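Local coordinates for Lin1944 protein (Listeria innocua, PDB 3D7L) that is of unknown function but has the Rossmann-type fold of the short-chain dehydrogenases/reductases and is probably an oxidoreductase, at residues Ala83-Ser88 against Ala128-Gly133; Asn95-Gly100 against Phe110-Gly115; Val41-Ile46 against Ser64-Ala69. One frame throughout, in Å; residues are numbered along the deposited sequence.

Contact 1: residues Ala83-Ser88 against Ala128-Gly133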
# COMPACT_ATOMS: atom_id res chain seq x y z
N ALA D 83 -6.10 -3.02 -10.71
CA ALA D 83 -5.24 -2.10 -11.44
C ALA D 83 -5.79 -0.69 -11.50
O ALA D 83 -5.03 0.29 -11.61
CB ALA D 83 -5.02 -2.62 -12.88
N VAL D 84 -7.11 -0.57 -11.43
CA VAL D 84 -7.76 0.74 -11.41
C VAL D 84 -7.42 1.47 -10.10
O VAL D 84 -6.94 2.61 -10.12
CB VAL D 84 -9.32 0.61 -11.64
CG1 VAL D 84 -9.96 1.97 -11.67
CG2 VAL D 84 -9.62 -0.15 -12.95
N THR D 85 -7.62 0.80 -8.97
CA THR D 85 -7.18 1.35 -7.67
C THR D 85 -5.71 1.78 -7.74
O THR D 85 -5.35 2.90 -7.34
CB THR D 85 -7.31 0.31 -6.58
OG1 THR D 85 -8.63 -0.22 -6.63
CG2 THR D 85 -7.04 0.93 -5.17
N ILE D 86 -4.88 0.86 -8.24
CA ILE D 86 -3.44 1.07 -8.34
C ILE D 86 -3.09 2.34 -9.09
O ILE D 86 -2.17 3.06 -8.67
CB ILE D 86 -2.70 -0.16 -8.90
CG1 ILE D 86 -2.77 -1.31 -7.88
CG2 ILE D 86 -1.25 0.18 -9.22
CD1 ILE D 86 -2.14 -2.62 -8.35
N SER D 87 -3.83 2.66 -10.16
CA SER D 87 -3.52 3.87 -10.94
C SER D 87 -4.07 5.15 -10.32
O SER D 87 -3.59 6.23 -10.64
CB SER D 87 -3.96 3.74 -12.42
OG SER D 87 -5.36 3.89 -12.53
N SER D 88 -5.06 5.02 -9.43
CA SER D 88 -5.81 6.19 -8.94
C SER D 88 -5.59 6.54 -7.45
O SER D 88 -4.71 7.34 -7.14
CB SER D 88 -7.30 6.07 -9.29
OG SER D 88 -7.98 7.28 -8.99
N ALA D 128 -9.51 -0.92 -1.67
CA ALA D 128 -9.34 0.40 -1.04
C ALA D 128 -8.40 0.30 0.20
O ALA D 128 -7.54 1.17 0.44
CB ALA D 128 -10.70 0.99 -0.68
N ALA D 129 -8.54 -0.78 0.97
CA ALA D 129 -7.63 -1.07 2.08
C ALA D 129 -6.15 -1.05 1.64
O ALA D 129 -5.33 -0.34 2.22
CB ALA D 129 -7.98 -2.45 2.70
N MSE D 130 -5.83 -1.83 0.60
CA MSE D 130 -4.52 -1.79 -0.07
C MSE D 130 -4.01 -0.37 -0.37
O MSE D 130 -2.90 -0.00 0.04
CB MSE D 130 -4.59 -2.58 -1.39
CG MSE D 130 -3.27 -2.71 -2.17
SE MSE D 130 -3.57 -3.20 -4.07
CE MSE D 130 -4.52 -1.64 -4.68
N ALA D 131 -4.83 0.40 -1.09
CA ALA D 131 -4.49 1.77 -1.46
C ALA D 131 -4.20 2.59 -0.21
O ALA D 131 -3.20 3.29 -0.14
CB ALA D 131 -5.62 2.43 -2.25
N ASN D 132 -5.09 2.50 0.79
CA ASN D 132 -4.91 3.27 2.03
C ASN D 132 -3.64 2.91 2.81
O ASN D 132 -2.92 3.80 3.30
CB ASN D 132 -6.13 3.16 2.95
CG ASN D 132 -7.37 3.74 2.33
OD1 ASN D 132 -7.30 4.47 1.33
ND2 ASN D 132 -8.53 3.37 2.87
N GLY D 133 -3.37 1.62 2.93
CA GLY D 133 -2.15 1.14 3.57
C GLY D 133 -0.90 1.61 2.82
O GLY D 133 0.08 2.04 3.43
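No ring or other flat group lies between Thr85 and Ile86 on one helix and Met130 and Ala131 on the other, so there are no faces or edges to fill and the contact is made by methyl and methylene groups. Met130 is a selenomethionine whose CE methyl settles over two successive residues of helix 83-88, standing 3.6 Å from Thr85 CG2 and 3.7 Å from Ile86 CG1. Its chain leaves the backbone extended and then folds at the selenium (chi3 64°), which swings the terminal methyl back onto the facing helix. Ile86 and Met130 meet at about a right angle, whereas Thr85 approaches Met130 obliquely. Thr85 CG2 is shared, since it also meets Ala131 CB at 3.6 Å.

The rotation of Thr85 explains this division of labour. CG2 lies anti to the backbone N and turns to the partner helix, while OG1 stays beside that N and is engaged with Ser127 OG and the backbone N of Thr70. The hydroxyl of this buried residue is thus satisfied outside the apolar patch. Behind the contact, Ser87 OG donates to Val84 O at 3.2 Å, and the helix widens into a pi-type turn over 86-88.

The two short axes pass 9.7 Å apart at a crossing angle of -26°, so the helices run nearly side by side in the same direction. They belong to helix 79-100 and helix 126-142, and Met130 also touches Asn82 and Leu90 of the former. The second subunit closes over the same region, with Ile86 packed on Ile86 of the second subunit and Met130 on Ile94 of that subunit, consistent with the four-helix dimer interface common among short-chain dehydrogenases.

Contact 2: residues Asn95-Gly100 against Phe110-Gly115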
# COMPACT_ATOMS: atom_id res chain seq x y z
N ASN D 95 2.01 9.70 -7.13
CA ASN D 95 2.55 10.47 -8.24
C ASN D 95 2.40 11.96 -8.05
O ASN D 95 3.29 12.72 -8.42
CB ASN D 95 2.00 9.98 -9.59
CG ASN D 95 2.60 8.62 -10.00
OD1 ASN D 95 3.55 8.16 -9.38
ND2 ASN D 95 2.04 7.98 -11.02
N LEU D 96 1.31 12.40 -7.41
CA LEU D 96 1.21 13.83 -7.09
C LEU D 96 2.37 14.27 -6.20
O LEU D 96 2.80 15.43 -6.26
CB LEU D 96 -0.11 14.19 -6.43
CG LEU D 96 -1.42 13.98 -7.17
CD1 LEU D 96 -2.53 14.22 -6.17
CD2 LEU D 96 -1.60 14.87 -8.44
N VAL D 97 2.85 13.37 -5.35
CA VAL D 97 4.03 13.65 -4.51
C VAL D 97 5.31 13.54 -5.34
O VAL D 97 6.13 14.47 -5.35
CB VAL D 97 4.09 12.71 -3.28
CG1 VAL D 97 5.40 12.85 -2.57
CG2 VAL D 97 2.91 12.97 -2.34
N LEU D 98 5.48 12.43 -6.06
CA LEU D 98 6.71 12.27 -6.84
C LEU D 98 6.93 13.40 -7.86
O LEU D 98 8.07 13.75 -8.16
CB LEU D 98 6.78 10.90 -7.55
CG LEU D 98 6.61 9.68 -6.63
CD1 LEU D 98 6.70 8.43 -7.44
CD2 LEU D 98 7.64 9.66 -5.50
N LEU D 99 5.84 13.92 -8.42
CA LEU D 99 5.94 14.98 -9.45
C LEU D 99 5.79 16.43 -8.91
O LEU D 99 6.08 17.38 -9.63
CB LEU D 99 4.96 14.71 -10.60
CG LEU D 99 5.15 13.36 -11.31
CD1 LEU D 99 3.94 12.95 -12.13
CD2 LEU D 99 6.42 13.30 -12.16
N GLY D 100 5.38 16.57 -7.65
CA GLY D 100 5.07 17.86 -7.03
C GLY D 100 6.05 18.50 -6.04
O GLY D 100 5.85 19.66 -5.65
N PHE D 110 2.76 18.25 1.91
CA PHE D 110 1.77 17.42 1.22
C PHE D 110 0.77 16.86 2.23
O PHE D 110 1.16 16.46 3.32
CB PHE D 110 2.43 16.21 0.54
CG PHE D 110 3.29 16.54 -0.63
CD1 PHE D 110 2.73 16.74 -1.89
CD2 PHE D 110 4.67 16.63 -0.50
CE1 PHE D 110 3.52 17.04 -2.99
CE2 PHE D 110 5.48 16.93 -1.62
CZ PHE D 110 4.89 17.12 -2.85
N THR D 111 -0.52 16.79 1.88
CA THR D 111 -1.48 16.04 2.68
C THR D 111 -2.24 15.08 1.77
O THR D 111 -2.82 15.50 0.77
CB THR D 111 -2.47 16.92 3.41
OG1 THR D 111 -1.75 17.95 4.08
CG2 THR D 111 -3.29 16.13 4.41
N LEU D 112 -2.23 13.78 2.11
CA LEU D 112 -2.86 12.76 1.25
C LEU D 112 -4.04 12.10 1.96
O LEU D 112 -4.09 12.09 3.17
CB LEU D 112 -1.81 11.71 0.87
CG LEU D 112 -0.96 11.86 -0.40
CD1 LEU D 112 -0.74 13.30 -0.95
CD2 LEU D 112 0.39 11.07 -0.26
N THR D 113 -4.99 11.53 1.22
CA THR D 113 -6.16 10.94 1.90
C THR D 113 -6.09 9.41 1.91
O THR D 113 -5.78 8.81 0.89
CB THR D 113 -7.51 11.39 1.28
OG1 THR D 113 -7.61 12.82 1.33
CG2 THR D 113 -8.69 10.79 2.04
N THR D 114 -6.35 8.80 3.07
CA THR D 114 -6.40 7.34 3.16
C THR D 114 -7.86 6.92 3.51
O THR D 114 -8.79 7.23 2.76
CB THR D 114 -5.34 6.81 4.16
OG1 THR D 114 -5.48 7.51 5.40
CG2 THR D 114 -3.91 7.05 3.66
N GLY D 115 -8.06 6.23 4.64
CA GLY D 115 -9.40 5.80 5.04
C GLY D 115 -9.42 4.64 6.02
O GLY D 115 -8.51 3.79 6.03
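Val97 and Phe110 form a CH-pi contact. The CG2 methyl of Val97 hangs over one face of the phenyl ring, 4.1 Å from its centroid and 22° off the ring normal, displaced toward the rim on the CD1 side. CG2 stands beside the backbone N of Val97 and anti to its carbonyl carbon (chi1 170° for CG1), which presents it to the strand.

Apolar side-chain packing extends from the same methyl. Leu112, two residues along the strand and pointing to the same side as Phe110, brings CD2 to 3.8 Å from Val97 CG2, so one methyl fills the angle between ring and leucine.

Side chain to backbone contacts complete the fit. Gly100 has no side chain, and its carbonyl carbon C comes to the ring edge, 3.7 Å from Phe110 CZ. Leu96 O approaches Phe110 CE1 obliquely at 3.7 Å; this oxygen also has a hydrogen bond with Tyr53 OH.

The short helix and strand axes lie 9.9 Å apart and run nearly antiparallel, at 164°. This is the second half of a beta-alpha-beta crossover: helix 79-100 packs on the sheet and connects the adjacent parallel strands 59-64 and 108-113, the repeating element of the Rossmann fold.

Contact 3: residues Val41-Ile46 against Ser64-Ala69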
# COMPACT_ATOMS: atom_id res chain seq x y z
N VAL D 41 -6.81 18.02 -13.90
CA VAL D 41 -5.79 16.97 -13.81
C VAL D 41 -6.47 15.59 -13.88
O VAL D 41 -7.52 15.38 -13.29
CB VAL D 41 -4.86 17.14 -12.54
CG1 VAL D 41 -5.64 16.97 -11.23
CG2 VAL D 41 -3.63 16.19 -12.58
N ASP D 42 -5.90 14.70 -14.69
CA ASP D 42 -6.19 13.27 -14.63
C ASP D 42 -5.01 12.65 -13.88
O ASP D 42 -3.90 12.54 -14.45
CB ASP D 42 -6.30 12.66 -16.03
CG ASP D 42 -6.57 11.16 -16.00
OD1 ASP D 42 -6.48 10.55 -14.91
OD2 ASP D 42 -6.87 10.58 -17.06
N ILE D 43 -5.25 12.27 -12.62
CA ILE D 43 -4.19 11.79 -11.75
C ILE D 43 -3.70 10.41 -12.17
O ILE D 43 -2.65 9.97 -11.67
CB ILE D 43 -4.59 11.74 -10.23
CG1 ILE D 43 -5.64 10.65 -9.97
CG2 ILE D 43 -4.99 13.15 -9.72
CD1 ILE D 43 -6.04 10.45 -8.48
N THR D 44 -4.46 9.72 -13.01
CA THR D 44 -3.99 8.42 -13.58
C THR D 44 -2.99 8.61 -14.73
O THR D 44 -2.40 7.63 -15.22
CB THR D 44 -5.13 7.50 -14.07
OG1 THR D 44 -5.61 7.97 -15.32
CG2 THR D 44 -6.28 7.42 -13.06
N ASN D 45 -2.80 9.86 -15.15
CA ASN D 45 -1.94 10.16 -16.27
C ASN D 45 -0.79 11.08 -15.84
O ASN D 45 -1.02 12.23 -15.43
CB ASN D 45 -2.81 10.73 -17.40
CG ASN D 45 -2.03 11.04 -18.65
OD1 ASN D 45 -1.19 11.95 -18.68
ND2 ASN D 45 -2.33 10.30 -19.72
N ILE D 46 0.43 10.55 -15.90
CA ILE D 46 1.68 11.25 -15.53
C ILE D 46 1.87 12.61 -16.23
O ILE D 46 2.12 13.62 -15.56
CB ILE D 46 2.90 10.33 -15.82
CG1 ILE D 46 2.88 9.11 -14.90
CG2 ILE D 46 4.23 11.06 -15.65
CD1 ILE D 46 3.59 7.88 -15.51
N SER D 64 -4.38 16.46 -1.35
CA SER D 64 -5.11 15.53 -2.18
C SER D 64 -6.26 14.98 -1.36
O SER D 64 -6.03 14.30 -0.35
CB SER D 64 -4.18 14.38 -2.60
OG SER D 64 -4.92 13.29 -3.15
N ALA D 65 -7.48 15.32 -1.79
CA ALA D 65 -8.69 14.69 -1.26
C ALA D 65 -9.37 13.94 -2.42
O ALA D 65 -10.57 14.09 -2.69
CB ALA D 65 -9.60 15.74 -0.67
N THR D 66 -8.57 13.16 -3.14
CA THR D 66 -8.97 12.57 -4.42
C THR D 66 -8.45 11.14 -4.50
O THR D 66 -7.71 10.70 -3.63
CB THR D 66 -8.42 13.40 -5.62
OG1 THR D 66 -9.17 13.09 -6.80
CG2 THR D 66 -6.90 13.15 -5.87
N GLY D 67 -8.83 10.43 -5.55
CA GLY D 67 -8.32 9.08 -5.77
C GLY D 67 -9.42 8.06 -5.59
O GLY D 67 -10.13 8.09 -4.59
N SER D 68 -9.57 7.16 -6.55
CA SER D 68 -10.63 6.17 -6.54
C SER D 68 -10.06 4.78 -6.39
O SER D 68 -8.96 4.50 -6.88
CB SER D 68 -11.43 6.20 -7.85
OG SER D 68 -11.81 7.52 -8.20
N ALA D 69 -10.84 3.91 -5.75
CA ALA D 69 -10.50 2.51 -5.49
C ALA D 69 -11.68 1.62 -5.90
O ALA D 69 -12.83 1.91 -5.54
CB ALA D 69 -10.19 2.30 -4.00
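Ile43 touches Thr66 and Gly67 through a single methyl, and both facing side chains hold an uncommon first torsion. CG1 of Ile43 sits between its own backbone N and carbonyl carbon (chi1 69°); in Thr66, with OG1 anti to the backbone N (chi1 -161°), CG2 is left between N and the carbonyl carbon. The two branches reach toward each other tip to tip, Ile43 CD1 coming to 3.9 Å from Thr66 CG2. The same CD1 meets the bare backbone of Gly67, with CA 3.8 Å away. Gly67 adopts a positive phi (111°), a main-chain conformation in which a CB would jam against the carbonyl O of Thr66. The contact is small and purely apolar.

Polar interactions shape the loop that presents Ile43. Asp42 OD1 accepts from the backbone N of Thr44 at 2.9 Å, an Asx turn, and from Thr44 OG1 at 2.8 Å. Both donors reach it from the same face of the carboxylate, lying out of its plane. Asn45 N returns to Asp42 O at 3.0 Å, closing a type I turn with Ile43 at one of its two corners. Asn45 then N-caps the following helix, its OD1 receiving the backbone N of Ser48.

Ile43 also rests on Ser88 of helix 79-100, while Thr66 packs on Ile9 of strand 5-9. The loops leave the C-terminal ends of strands 39-40 and 59-64, the end of the sheet where short-chain dehydrogenases usually bind the dinucleotide. In the sheet these strands are separated by strands 28-33 and 5-9. The loops lead to helix 46-56 and helix 79-100 respectively, with helix 79-100 beside both.

Overall arrangement
Along the chain contact 3 comes first; contact 1 then opens on helix 79-100 and closes on helix 126-142, with contact 2 falling wholly between its two halves. Contacts 1 and 2 share helix 79-100, and their centres are about 13 Å apart. The centre of contact 3 is about 11 Å from that of contact 1 and about 9 Å from that of contact 2, to which neighbouring strands 59-64 and 108-113 tie it. Helix 79-100 links three elements: contact 2 packs it on strand 108-113, Ser88 OG meets Ser68 N of the loop in a probable hydrogen bond, and contacts 1 and 2 both touch the second subunit.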